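Local coordinates for type II restriction enzyme AgeI (Thalassobius gelatinovorus, PDB 5DWA), which recognises the double-stranded DNA sequence 5'-ACCGGT-3' and cleaves it after the first A, leaving fragments with terminal 5'-phosphates, at residues Ser29-Val33 with Ala46-Ala50; Phe51-Glu56 with Gly261-Gln265; Asp60-Asp65 with Tyr240-Thr244; Arg243-Ser247 with His256-Ser260. All coordinates share one frame; numbering follows the deposited sequence. Where two conformers were deposited one is given.

Contact 1 of 4, residues Ser29-Val33 with Ala46-Ala50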
loop_
_atom_site.group_PDB
_atom_site.type_symbol
_atom_site.label_atom_id
_atom_site.label_comp_id
_atom_site.label_asym_id
_atom_site.label_seq_id
_atom_site.Cartn_x
_atom_site.Cartn_y
_atom_site.Cartn_z
ATOM N N SER A 29 2.932 26.773 -13.477
ATOM C CA SER A 29 1.797 26.231 -14.210
ATOM C C SER A 29 2.058 26.233 -15.716
ATOM O O SER A 29 1.773 25.252 -16.400
ATOM C CB SER A 29 0.529 27.025 -13.889
ATOM O OG SER A 29 -0.602 26.424 -14.492
ATOM N N ASP A 30 2.613 27.330 -16.224
ATOM C CA ASP A 30 2.894 27.462 -17.652
ATOM C C ASP A 30 3.897 26.430 -18.164
ATOM O O ASP A 30 3.837 26.021 -19.325
ATOM C CB ASP A 30 3.413 28.868 -17.976
ATOM C CG ASP A 30 2.330 29.933 -17.880
ATOM O OD1 ASP A 30 1.137 29.570 -17.799
ATOM O OD2 ASP A 30 2.679 31.133 -17.895
ATOM N N TYR A 31 4.823 26.023 -17.303
ATOM C CA TYR A 31 5.793 24.993 -17.670
ATOM C C TYR A 31 5.166 23.602 -17.604
ATOM O O TYR A 31 5.345 22.780 -18.496
ATOM C CB TYR A 31 7.017 25.061 -16.758
ATOM C CG TYR A 31 8.031 23.971 -17.014
ATOM C CD1 TYR A 31 8.739 23.927 -18.206
ATOM C CD2 TYR A 31 8.285 22.990 -16.066
ATOM C CE1 TYR A 31 9.676 22.931 -18.450
ATOM C CE2 TYR A 31 9.218 21.992 -16.300
ATOM C CZ TYR A 31 9.907 21.969 -17.495
ATOM O OH TYR A 31 10.835 20.982 -17.728
ATOM N N PHE A 32 4.399 23.367 -16.548
ATOM C CA PHE A 32 3.923 22.023 -16.222
ATOM C C PHE A 32 2.661 21.603 -16.984
ATOM O O PHE A 32 2.590 20.486 -17.484
ATOM C CB PHE A 32 3.688 21.939 -14.712
ATOM C CG PHE A 32 3.206 20.598 -14.220
ATOM C CD1 PHE A 32 3.829 19.420 -14.605
ATOM C CD2 PHE A 32 2.149 20.531 -13.320
ATOM C CE1 PHE A 32 3.391 18.195 -14.119
ATOM C CE2 PHE A 32 1.706 19.315 -12.828
ATOM C CZ PHE A 32 2.317 18.148 -13.227
ATOM N N VAL A 33 1.674 22.492 -17.078
ATOM C CA VAL A 33 0.412 22.138 -17.725
ATOM C C VAL A 33 0.602 21.521 -19.118
ATOM O O VAL A 33 0.028 20.467 -19.394
ATOM C CB VAL A 33 -0.539 23.354 -17.826
ATOM C CG1 VAL A 33 -1.701 23.047 -18.761
ATOM C CG2 VAL A 33 -1.054 23.740 -16.443
ATOM N N ALA A 46 7.449 14.454 -16.712
ATOM C CA ALA A 46 6.747 15.725 -16.593
ATOM C C ALA A 46 6.730 16.228 -15.146
ATOM O O ALA A 46 7.094 17.365 -14.868
ATOM C CB ALA A 46 5.331 15.588 -17.126
ATOM N N ILE A 47 6.301 15.377 -14.221
ATOM C CA ILE A 47 6.194 15.776 -12.826
ATOM C C ILE A 47 7.576 15.973 -12.207
ATOM O O ILE A 47 7.818 16.950 -11.497
ATOM C CB ILE A 47 5.396 14.731 -12.026
ATOM C CG1 ILE A 47 3.976 14.588 -12.577
ATOM C CG2 ILE A 47 5.351 15.085 -10.538
ATOM C CD1 ILE A 47 3.327 13.282 -12.172
ATOM N N GLY A 48 8.489 15.049 -12.509
ATOM C CA GLY A 48 9.835 15.106 -11.972
ATOM C C GLY A 48 10.548 16.378 -12.376
ATOM O O GLY A 48 11.109 17.083 -11.528
ATOM N N GLN A 49 10.519 16.682 -13.669
ATOM C CA GLN A 49 11.193 17.879 -14.164
ATOM C C GLN A 49 10.477 19.140 -13.697
ATOM O O GLN A 49 11.123 20.126 -13.349
ATOM C CB GLN A 49 11.314 17.856 -15.695
ATOM C CG GLN A 49 12.223 16.752 -16.247
ATOM C CD GLN A 49 13.625 16.739 -15.632
ATOM O OE1 GLN A 49 14.177 17.780 -15.270
ATOM N NE2 GLN A 49 14.203 15.547 -15.509
ATOM N N ALA A 50 9.141 19.113 -13.645
ATOM C CA ALA A 50 8.413 20.261 -13.132
ATOM C C ALA A 50 8.744 20.538 -11.664
ATOM O O ALA A 50 8.766 21.690 -11.224
ATOM C CB ALA A 50 6.924 20.062 -13.307
#

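Contact 2 of 4, residues Phe51-Glu56 with Gly261-Gln265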
loop_
_atom_site.group_PDB
_atom_site.type_symbol
_atom_site.label_atom_id
_atom_site.label_comp_id
_atom_site.label_asym_id
_atom_site.label_seq_id
_atom_site.Cartn_x
_atom_site.Cartn_y
_atom_site.Cartn_z
ATOM N N PHE A 51 9.003 19.488 -10.895
ATOM C CA PHE A 51 9.354 19.685 -9.499
ATOM C C PHE A 51 10.718 20.351 -9.356
ATOM O O PHE A 51 10.904 21.245 -8.528
ATOM C CB PHE A 51 9.329 18.351 -8.743
ATOM C CG PHE A 51 9.602 18.484 -7.268
ATOM C CD1 PHE A 51 8.810 19.307 -6.476
ATOM C CD2 PHE A 51 10.630 17.770 -6.665
ATOM C CE1 PHE A 51 9.051 19.426 -5.112
ATOM C CE2 PHE A 51 10.879 17.882 -5.306
ATOM C CZ PHE A 51 10.083 18.707 -4.524
ATOM N N VAL A 52 11.679 19.907 -10.157
ATOM C CA VAL A 52 13.008 20.507 -10.142
ATOM C C VAL A 52 12.915 21.976 -10.561
ATOM O O VAL A 52 13.539 22.851 -9.954
ATOM C CB VAL A 52 13.962 19.747 -11.067
ATOM C CG1 VAL A 52 15.295 20.472 -11.194
ATOM C CG2 VAL A 52 14.188 18.336 -10.544
ATOM N N MET A 53 12.103 22.234 -11.579
ATOM C CA MET A 53 11.847 23.595 -12.028
ATOM C C MET A 53 11.163 24.420 -10.941
ATOM O O MET A 53 11.588 25.535 -10.636
ATOM C CB MET A 53 11.003 23.580 -13.309
ATOM C CG MET A 53 10.691 24.957 -13.892
ATOM S SD MET A 53 9.121 25.587 -13.275
ATOM C CE MET A 53 8.954 27.056 -14.300
ATOM N N ALA A 54 10.108 23.870 -10.343
ATOM C CA ALA A 54 9.329 24.633 -9.365
ATOM C C ALA A 54 10.142 25.012 -8.135
ATOM O O ALA A 54 9.968 26.097 -7.582
ATOM C CB ALA A 54 8.079 23.851 -8.942
ATOM N N THR A 55 11.013 24.107 -7.689
ATOM C CA THR A 55 11.829 24.388 -6.521
ATOM C C THR A 55 12.931 25.391 -6.827
ATOM O O THR A 55 13.456 26.034 -5.921
ATOM C CB THR A 55 12.458 23.107 -5.942
ATOM O OG1 THR A 55 13.117 22.378 -6.983
ATOM C CG2 THR A 55 11.377 22.235 -5.322
ATOM N N GLU A 56 13.277 25.531 -8.100
ATOM C CA GLU A 56 14.248 26.543 -8.479
ATOM C C GLU A 56 13.561 27.899 -8.657
ATOM O O GLU A 56 14.139 28.932 -8.331
ATOM C CB GLU A 56 14.997 26.110 -9.739
ATOM C CG GLU A 56 16.000 24.988 -9.445
ATOM C CD GLU A 56 16.697 24.456 -10.679
ATOM O OE1 GLU A 56 16.454 24.986 -11.782
ATOM O OE2 GLU A 56 17.495 23.506 -10.543
ATOM N N GLY A 261 15.378 22.156 2.306
ATOM C CA GLY A 261 14.782 22.503 1.033
ATOM C C GLY A 261 15.330 21.564 -0.027
ATOM O O GLY A 261 16.226 20.759 0.247
ATOM N N PHE A 262 14.810 21.656 -1.242
ATOM C CA PHE A 262 15.174 20.701 -2.279
ATOM C C PHE A 262 16.179 21.277 -3.266
ATOM O O PHE A 262 17.192 20.650 -3.567
ATOM C CB PHE A 262 13.922 20.220 -3.013
ATOM C CG PHE A 262 14.167 19.070 -3.941
ATOM C CD1 PHE A 262 14.354 17.790 -3.444
ATOM C CD2 PHE A 262 14.184 19.262 -5.314
ATOM C CE1 PHE A 262 14.565 16.721 -4.298
ATOM C CE2 PHE A 262 14.400 18.198 -6.179
ATOM C CZ PHE A 262 14.593 16.924 -5.664
ATOM N N SER A 263 15.903 22.470 -3.767
ATOM C CA SER A 263 16.804 23.116 -4.707
ATOM C C SER A 263 18.072 23.597 -4.010
ATOM O O SER A 263 18.067 23.860 -2.805
ATOM C CB SER A 263 16.105 24.289 -5.389
ATOM O OG SER A 263 15.844 25.314 -4.451
ATOM N N GLY A 264 19.152 23.710 -4.777
ATOM C CA GLY A 264 20.427 24.157 -4.246
ATOM C C GLY A 264 21.594 23.380 -4.831
ATOM O O GLY A 264 21.451 22.690 -5.843
ATOM N N GLN A 265 22.756 23.507 -4.195
ATOM C CA GLN A 265 23.936 22.718 -4.551
ATOM C C GLN A 265 24.183 21.643 -3.500
ATOM O O GLN A 265 23.449 20.660 -3.429
ATOM C CB GLN A 265 25.164 23.616 -4.696
ATOM C CG GLN A 265 25.161 24.463 -5.959
ATOM C CD GLN A 265 25.287 23.627 -7.216
ATOM O OE1 GLN A 265 26.313 22.993 -7.450
ATOM N NE2 GLN A 265 24.239 23.616 -8.029
HETATM O O HOH W 1 18.415 22.266 -7.870
#

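Contact 3 of 4, residues Asp60-Asp65 with Tyr240-Thr244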
loop_
_atom_site.group_PDB
_atom_site.type_symbol
_atom_site.label_atom_id
_atom_site.label_comp_id
_atom_site.label_asym_id
_atom_site.label_seq_id
_atom_site.Cartn_x
_atom_site.Cartn_y
_atom_site.Cartn_z
ATOM N N ASP A 60 12.455 29.196 -1.644
ATOM C CA ASP A 60 12.142 29.360 -0.230
ATOM C C ASP A 60 10.823 28.702 0.142
ATOM O O ASP A 60 10.449 28.656 1.316
ATOM C CB ASP A 60 12.110 30.842 0.139
ATOM C CG ASP A 60 13.469 31.495 0.017
ATOM O OD1 ASP A 60 14.484 30.792 0.211
ATOM O OD2 ASP A 60 13.524 32.707 -0.275
ATOM N N ALA A 61 10.120 28.192 -0.861
ATOM C CA ALA A 61 8.848 27.533 -0.625
ATOM C C ALA A 61 9.100 26.148 -0.056
ATOM O O ALA A 61 10.186 25.587 -0.230
ATOM C CB ALA A 61 8.039 27.451 -1.904
ATOM N N ASN A 62 8.103 25.609 0.628
ATOM C CA ASN A 62 8.165 24.247 1.125
ATOM C C ASN A 62 8.058 23.286 -0.062
ATOM O O ASN A 62 7.030 23.233 -0.736
ATOM C CB ASN A 62 7.049 24.010 2.153
ATOM C CG ASN A 62 7.131 22.648 2.815
ATOM O OD1 ASN A 62 7.748 21.720 2.286
ATOM N ND2 ASN A 62 6.508 22.522 3.984
ATOM N N PRO A 63 9.130 22.520 -0.325
ATOM C CA PRO A 63 9.115 21.634 -1.493
ATOM C C PRO A 63 7.939 20.665 -1.449
ATOM O O PRO A 63 7.285 20.409 -2.456
ATOM C CB PRO A 63 10.452 20.890 -1.382
ATOM C CG PRO A 63 11.336 21.814 -0.598
ATOM C CD PRO A 63 10.412 22.472 0.395
ATOM N N SER A 64 7.651 20.156 -0.263
ATOM C CA SER A 64 6.539 19.227 -0.104
ATOM C C SER A 64 5.209 19.890 -0.476
ATOM O O SER A 64 4.335 19.243 -1.056
ATOM C CB SER A 64 6.495 18.694 1.325
ATOM O OG SER A 64 5.559 17.644 1.458
ATOM N N ASP A 65 5.071 21.177 -0.159
ATOM C CA ASP A 65 3.873 21.929 -0.533
ATOM C C ASP A 65 3.809 22.172 -2.039
ATOM O O ASP A 65 2.728 22.157 -2.621
ATOM C CB ASP A 65 3.812 23.273 0.209
ATOM C CG ASP A 65 3.346 23.132 1.647
ATOM O OD1 ASP A 65 3.322 22.002 2.171
ATOM O OD2 ASP A 65 3.007 24.165 2.258
ATOM N N TYR A 240 11.957 16.553 2.797
ATOM C CA TYR A 240 11.925 17.835 2.108
ATOM C C TYR A 240 10.612 18.545 2.382
ATOM O O TYR A 240 10.187 19.421 1.630
ATOM C CB TYR A 240 12.164 17.638 0.611
ATOM C CG TYR A 240 13.492 16.964 0.371
ATOM C CD1 TYR A 240 13.570 15.589 0.156
ATOM C CD2 TYR A 240 14.675 17.690 0.428
ATOM C CE1 TYR A 240 14.801 14.962 -0.035
ATOM C CE2 TYR A 240 15.904 17.071 0.244
ATOM C CZ TYR A 240 15.954 15.707 0.010
ATOM O OH TYR A 240 17.173 15.084 -0.163
ATOM N N ASN A 241 9.972 18.146 3.474
ATOM C CA ASN A 241 8.881 18.930 4.028
ATOM C C ASN A 241 9.468 19.821 5.104
ATOM O O ASN A 241 9.911 19.320 6.133
ATOM C CB ASN A 241 7.794 18.022 4.607
ATOM C CG ASN A 241 6.543 18.781 5.008
ATOM O OD1 ASN A 241 6.600 19.967 5.328
ATOM N ND2 ASN A 241 5.401 18.098 4.987
ATOM N N LEU A 242 9.475 21.135 4.877
ATOM C CA LEU A 242 10.053 22.052 5.859
ATOM C C LEU A 242 9.361 21.985 7.230
ATOM O O LEU A 242 9.918 22.453 8.221
ATOM C CB LEU A 242 10.019 23.486 5.333
ATOM C CG LEU A 242 10.766 23.715 4.018
ATOM C CD1 LEU A 242 10.744 25.199 3.629
ATOM C CD2 LEU A 242 12.193 23.187 4.116
ATOM N N ARG A 243 8.161 21.401 7.290
ATOM C CA ARG A 243 7.449 21.225 8.564
ATOM C C ARG A 243 7.842 19.975 9.344
ATOM O O ARG A 243 7.483 19.837 10.514
ATOM C CB ARG A 243 5.939 21.197 8.331
ATOM C CG ARG A 243 5.398 22.510 7.826
ATOM C CD ARG A 243 3.882 22.542 7.877
ATOM N NE ARG A 243 3.401 23.639 7.055
ATOM C CZ ARG A 243 3.325 23.585 5.727
ATOM N NH1 ARG A 243 3.676 22.474 5.080
ATOM N NH2 ARG A 243 2.902 24.633 5.039
ATOM N N THR A 244 8.574 19.063 8.706
ATOM C CA THR A 244 9.062 17.884 9.399
ATOM C C THR A 244 9.977 18.320 10.533
ATOM O O THR A 244 10.843 19.173 10.338
ATOM C CB THR A 244 9.842 16.938 8.454
ATOM O OG1 THR A 244 9.009 16.556 7.349
ATOM C CG2 THR A 244 10.310 15.698 9.203
#

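Contact 4 of 4, residues Arg243-Ser247 with His256-Ser260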
loop_
_atom_site.group_PDB
_atom_site.type_symbol
_atom_site.label_atom_id
_atom_site.label_comp_id
_atom_site.label_asym_id
_atom_site.label_seq_id
_atom_site.Cartn_x
_atom_site.Cartn_y
_atom_site.Cartn_z
ATOM N N ARG A 243 8.161 21.401 7.290
ATOM C CA ARG A 243 7.449 21.225 8.564
ATOM C C ARG A 243 7.842 19.975 9.344
ATOM O O ARG A 243 7.483 19.837 10.514
ATOM C CB ARG A 243 5.939 21.197 8.331
ATOM C CG ARG A 243 5.398 22.510 7.826
ATOM C CD ARG A 243 3.882 22.542 7.877
ATOM N NE ARG A 243 3.401 23.639 7.055
ATOM C CZ ARG A 243 3.325 23.585 5.727
ATOM N NH1 ARG A 243 3.676 22.474 5.080
ATOM N NH2 ARG A 243 2.902 24.633 5.039
ATOM N N THR A 244 8.574 19.063 8.706
ATOM C CA THR A 244 9.062 17.884 9.399
ATOM C C THR A 244 9.977 18.320 10.533
ATOM O O THR A 244 10.843 19.173 10.338
ATOM C CB THR A 244 9.842 16.938 8.454
ATOM O OG1 THR A 244 9.009 16.556 7.349
ATOM C CG2 THR A 244 10.310 15.698 9.203
ATOM N N SER A 245 9.773 17.755 11.719
ATOM C CA SER A 245 10.663 18.042 12.834
ATOM C C SER A 245 11.913 17.187 12.719
ATOM O O SER A 245 11.822 15.967 12.627
ATOM C CB SER A 245 9.971 17.787 14.172
ATOM O OG SER A 245 8.878 18.670 14.344
ATOM N N PRO A 246 13.086 17.831 12.717
ATOM C CA PRO A 246 14.326 17.054 12.684
ATOM C C PRO A 246 14.549 16.307 13.987
ATOM O O PRO A 246 13.955 16.630 15.016
ATOM C CB PRO A 246 15.405 18.118 12.469
ATOM C CG PRO A 246 14.792 19.388 12.955
ATOM C CD PRO A 246 13.336 19.279 12.633
ATOM N N SER A 247 15.401 15.294 13.927
ATOM C CA SER A 247 15.804 14.573 15.119
ATOM C C SER A 247 16.559 15.488 16.074
ATOM O O SER A 247 17.217 16.434 15.643
ATOM C CB SER A 247 16.681 13.382 14.740
ATOM O OG SER A 247 15.941 12.418 14.017
ATOM N N HIS A 256 19.129 9.390 12.272
ATOM C CA HIS A 256 18.518 10.708 12.345
ATOM C C HIS A 256 17.595 11.033 11.183
ATOM O O HIS A 256 17.745 10.501 10.087
ATOM C CB HIS A 256 19.610 11.769 12.429
ATOM C CG HIS A 256 20.357 11.758 13.724
ATOM N ND1 HIS A 256 21.253 10.766 14.058
ATOM C CD2 HIS A 256 20.333 12.615 14.770
ATOM C CE1 HIS A 256 21.753 11.016 15.257
ATOM N NE2 HIS A 256 21.212 12.133 15.709
ATOM N N ILE A 257 16.626 11.899 11.465
ATOM C CA ILE A 257 15.814 12.557 10.449
ATOM C C ILE A 257 16.380 13.956 10.210
ATOM O O ILE A 257 16.509 14.753 11.152
ATOM C CB ILE A 257 14.336 12.652 10.877
ATOM C CG1 ILE A 257 13.698 11.265 10.932
ATOM C CG2 ILE A 257 13.551 13.545 9.924
ATOM C CD1 ILE A 257 12.477 11.188 11.830
ATOM N N TYR A 258 16.745 14.229 8.958
ATOM C CA TYR A 258 17.233 15.537 8.521
ATOM C C TYR A 258 16.188 16.218 7.645
ATOM O O TYR A 258 15.416 15.552 6.960
ATOM C CB TYR A 258 18.554 15.404 7.756
ATOM C CG TYR A 258 19.654 14.755 8.564
ATOM C CD1 TYR A 258 20.383 15.488 9.494
ATOM C CD2 TYR A 258 19.953 13.407 8.409
ATOM C CE1 TYR A 258 21.385 14.896 10.245
ATOM C CE2 TYR A 258 20.948 12.809 9.154
ATOM C CZ TYR A 258 21.660 13.556 10.070
ATOM O OH TYR A 258 22.655 12.954 10.809
ATOM N N VAL A 259 16.172 17.545 7.670
ATOM C CA VAL A 259 15.141 18.311 6.977
ATOM C C VAL A 259 15.785 19.436 6.181
ATOM O O VAL A 259 16.625 20.169 6.705
ATOM C CB VAL A 259 14.108 18.905 7.970
ATOM C CG1 VAL A 259 13.018 19.669 7.230
ATOM C CG2 VAL A 259 13.490 17.812 8.831
ATOM N N SER A 260 15.392 19.590 4.919
ATOM C CA SER A 260 15.952 20.661 4.098
ATOM C C SER A 260 15.043 21.043 2.953
ATOM O O SER A 260 14.067 20.352 2.664
ATOM C CB SER A 260 17.320 20.260 3.535
ATOM O OG SER A 260 17.191 19.381 2.428
HETATM O O HOH W 2 18.895 16.060 12.822
#

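Contact 1 of 4, residues Ser29-Val33 with Ala46-Ala50
Phe32 brings the CD1 side of its ring to the methyl of Ala50, with CD1 only 3.4 Å from Ala50 CB. CG stands anti to the backbone N (chi1 -179°), which swings the ring off its own helix and across to the segment Ala46-Ala50. Further out along the ring, Phe32 CE1 lies 3.9 Å from Ile47 CA, and the CE1 and CZ corner meets Ile47 CG1, the two side chains crossing at a slant. Tyr31, one residue earlier, uses the same kind of torsion (chi1 176°) to send its ring to the backbone of Ala50: the edge of the ring is turned to it, CE2 standing 3.7 Å from Ala50 CA. Tyr31 OH lies 3.8 Å from Gln49 CB, while the amide of Gln49 bends away to bond Glu102 on helix 84-109. Phe32 thus covers the methyl of Ala50 and Tyr31 its backbone. The segments Ser29-Val33 and Ala46-Ala50 run nearly antiparallel, their axes 9.9 Å apart at closest approach. Leu71 and Ile74 of helix 63-78 also pack on Phe32. Cutting Phe32 back to an alanine would probably open a gap beside Ala50 and Ile47 and cost the two helices much of their shared apolar surface. No hydrogen bond or salt bridge spans the two segments, which implies that shape and burial of apolar groups hold this helix pair together here.

Contact 2 of 4, residues Phe51-Glu56 with Gly261-Gln265
The ring of Phe262 carries Phe51 CE2 over the centre of one face, 3.5 Å above its plane, while at its edge Thr55 OG1 lies in the plane and Val52 CG2 stands near it. The Phe51 ring in turn has Thr55 CG2 over one face, offset toward the rim. The two phenyl planes are inclined at 43° with centroids 4.7 Å apart, so that a corner of Phe51 is pressed onto Phe262 and the rings do not lie flat on each other. Both side chains have CG anti to the backbone N (chi1 -177° for Phe51 and -170° for Phe262), reaching out from helix and loop to meet. Beside them Ser263 OG donates to Thr55 O at 2.9 Å, coming from above the carbonyl plane, and Ser263 CB packs 3.9 Å from Thr55 CB. Nearer the solvent, a water donates to Glu56 OE2 and is weakly held by Gly264 N. Other aromatics extend the cluster edge-to-face: Trp67 on Phe51 and Tyr240 on Phe262. A serine in place of Phe262 would probably leave one side of Phe51 without its cover and break the aromatic chain that runs on to Tyr240. Arg103 of helix 84-109 donates to Phe262 O and Gln265 O. This is an aromatic cluster where a loop packs on a helix: the segment following strand 257-259, outermost in the PD-(D/E)XK nuclease sheet within this chain, closes against helix 43-57.

Contact 3 of 4, residues Asp60-Asp65 with Tyr240-Thr244
Asn62 OD1 is gripped by two backbone N-H groups, Ser64 N at 3.0 Å and Leu242 N at 3.2 Å, which reach it from opposite faces of the amide plane. The first caps helix 63-78; the second ties that cap to the loop across the contact. With its CG anti to the backbone N (chi1 -175°), Asn62 also brings ND2 to Asn241 OD1 at 2.9 Å, a nearly straight bond (178°) lying in the plane of the donor amide but above that of the acceptor. Asn241 OD1 accepts a second hydrogen bond from Arg243 N on its other face, so each asparagine oxygen serves both its own segment and the facing one. Arg243 then turns its guanidinium end-on to Asp65: NH1 meets OD1 at 3.0 Å and NH2 meets OD2 at 2.8 Å, both on the syn side, with the two planes 25° apart. This paired salt bridge would be expected to favour the ionised carboxylate. Asn211 also bonds Asp65 OD1. Apolar cover comes from Leu242, whose CG sits 3.8 Å from Pro63 CD, the two side chains crossing at about a right angle. The two segments thus join an asparagine N-cap of helix 63-78 to an Asx turn, set on the type I beta turn Asn241-Thr244 that follows strand 236-239 of the nuclease sheet.

Contact 4 of 4, residues Arg243-Ser247 with His256-Ser260
Val259 aims its CG2 methyl at Thr244, where it rests 3.3 Å from Thr244 O and 3.8 Å from Thr244 CG2. The same methyl touches Pro246, whose CD is 4.1 Å away; the proline ring and the valine branch cross at about a right angle. Thr244 also stands roughly perpendicular to Ile257, and their CG2 methyls meet at 4.0 Å. Ser247 works differently, through its oxygen. Its OG, placed beside its own backbone N (chi1 -66°), accepts from Ile257 N at 2.7 Å in a nearly straight bond (173°) and has a second partner in Glu229. Meanwhile Ser247 N donates to Ile257 O at 3.0 Å, in the carbonyl plane and on a lone pair. The backbone N-H and C=O of Ile257 are therefore both engaged by one serine. A water donates to Ile257 O as well, and weakly to Ser247 O. Ser247 CB leans on the His256 ring, 3.7 Å from His256 CD2. Strand 257-259 is the outermost strand of the mixed sheet within this chain: Tyr258 bonds strand 236-239 on one edge, while on the other, through Ile257, the segment Thr244-Ser247 runs roughly antiparallel, and helix 223-230 packs against Ile257 through Arg225, Ile228 and Glu229.

The four contacts run as a chain across the protein, from paired helices to the edge of the sheet. Contacts 1 and 2 share helix 43-57, with centres about 13 Å apart, and touch where Tyr31 CB meets Met53 CE at 3.7 Å. Contact 3 abuts contact 2, Pro63 meeting both Phe51 and Phe262. Contacts 3 and 4 share Arg243 and Thr244 and lie about 11 Å apart between centres; Asn241 O comes within 3.3 Å of Val259 CG1. Contacts 1 and 4 stand about 27 Å apart by centres. None reaches the bound DNA: nearest atoms are about 8 Å away for contact 3, about 9 Å for contact 1, about 11 Å for contact 2 and about 12 Å for contact 4.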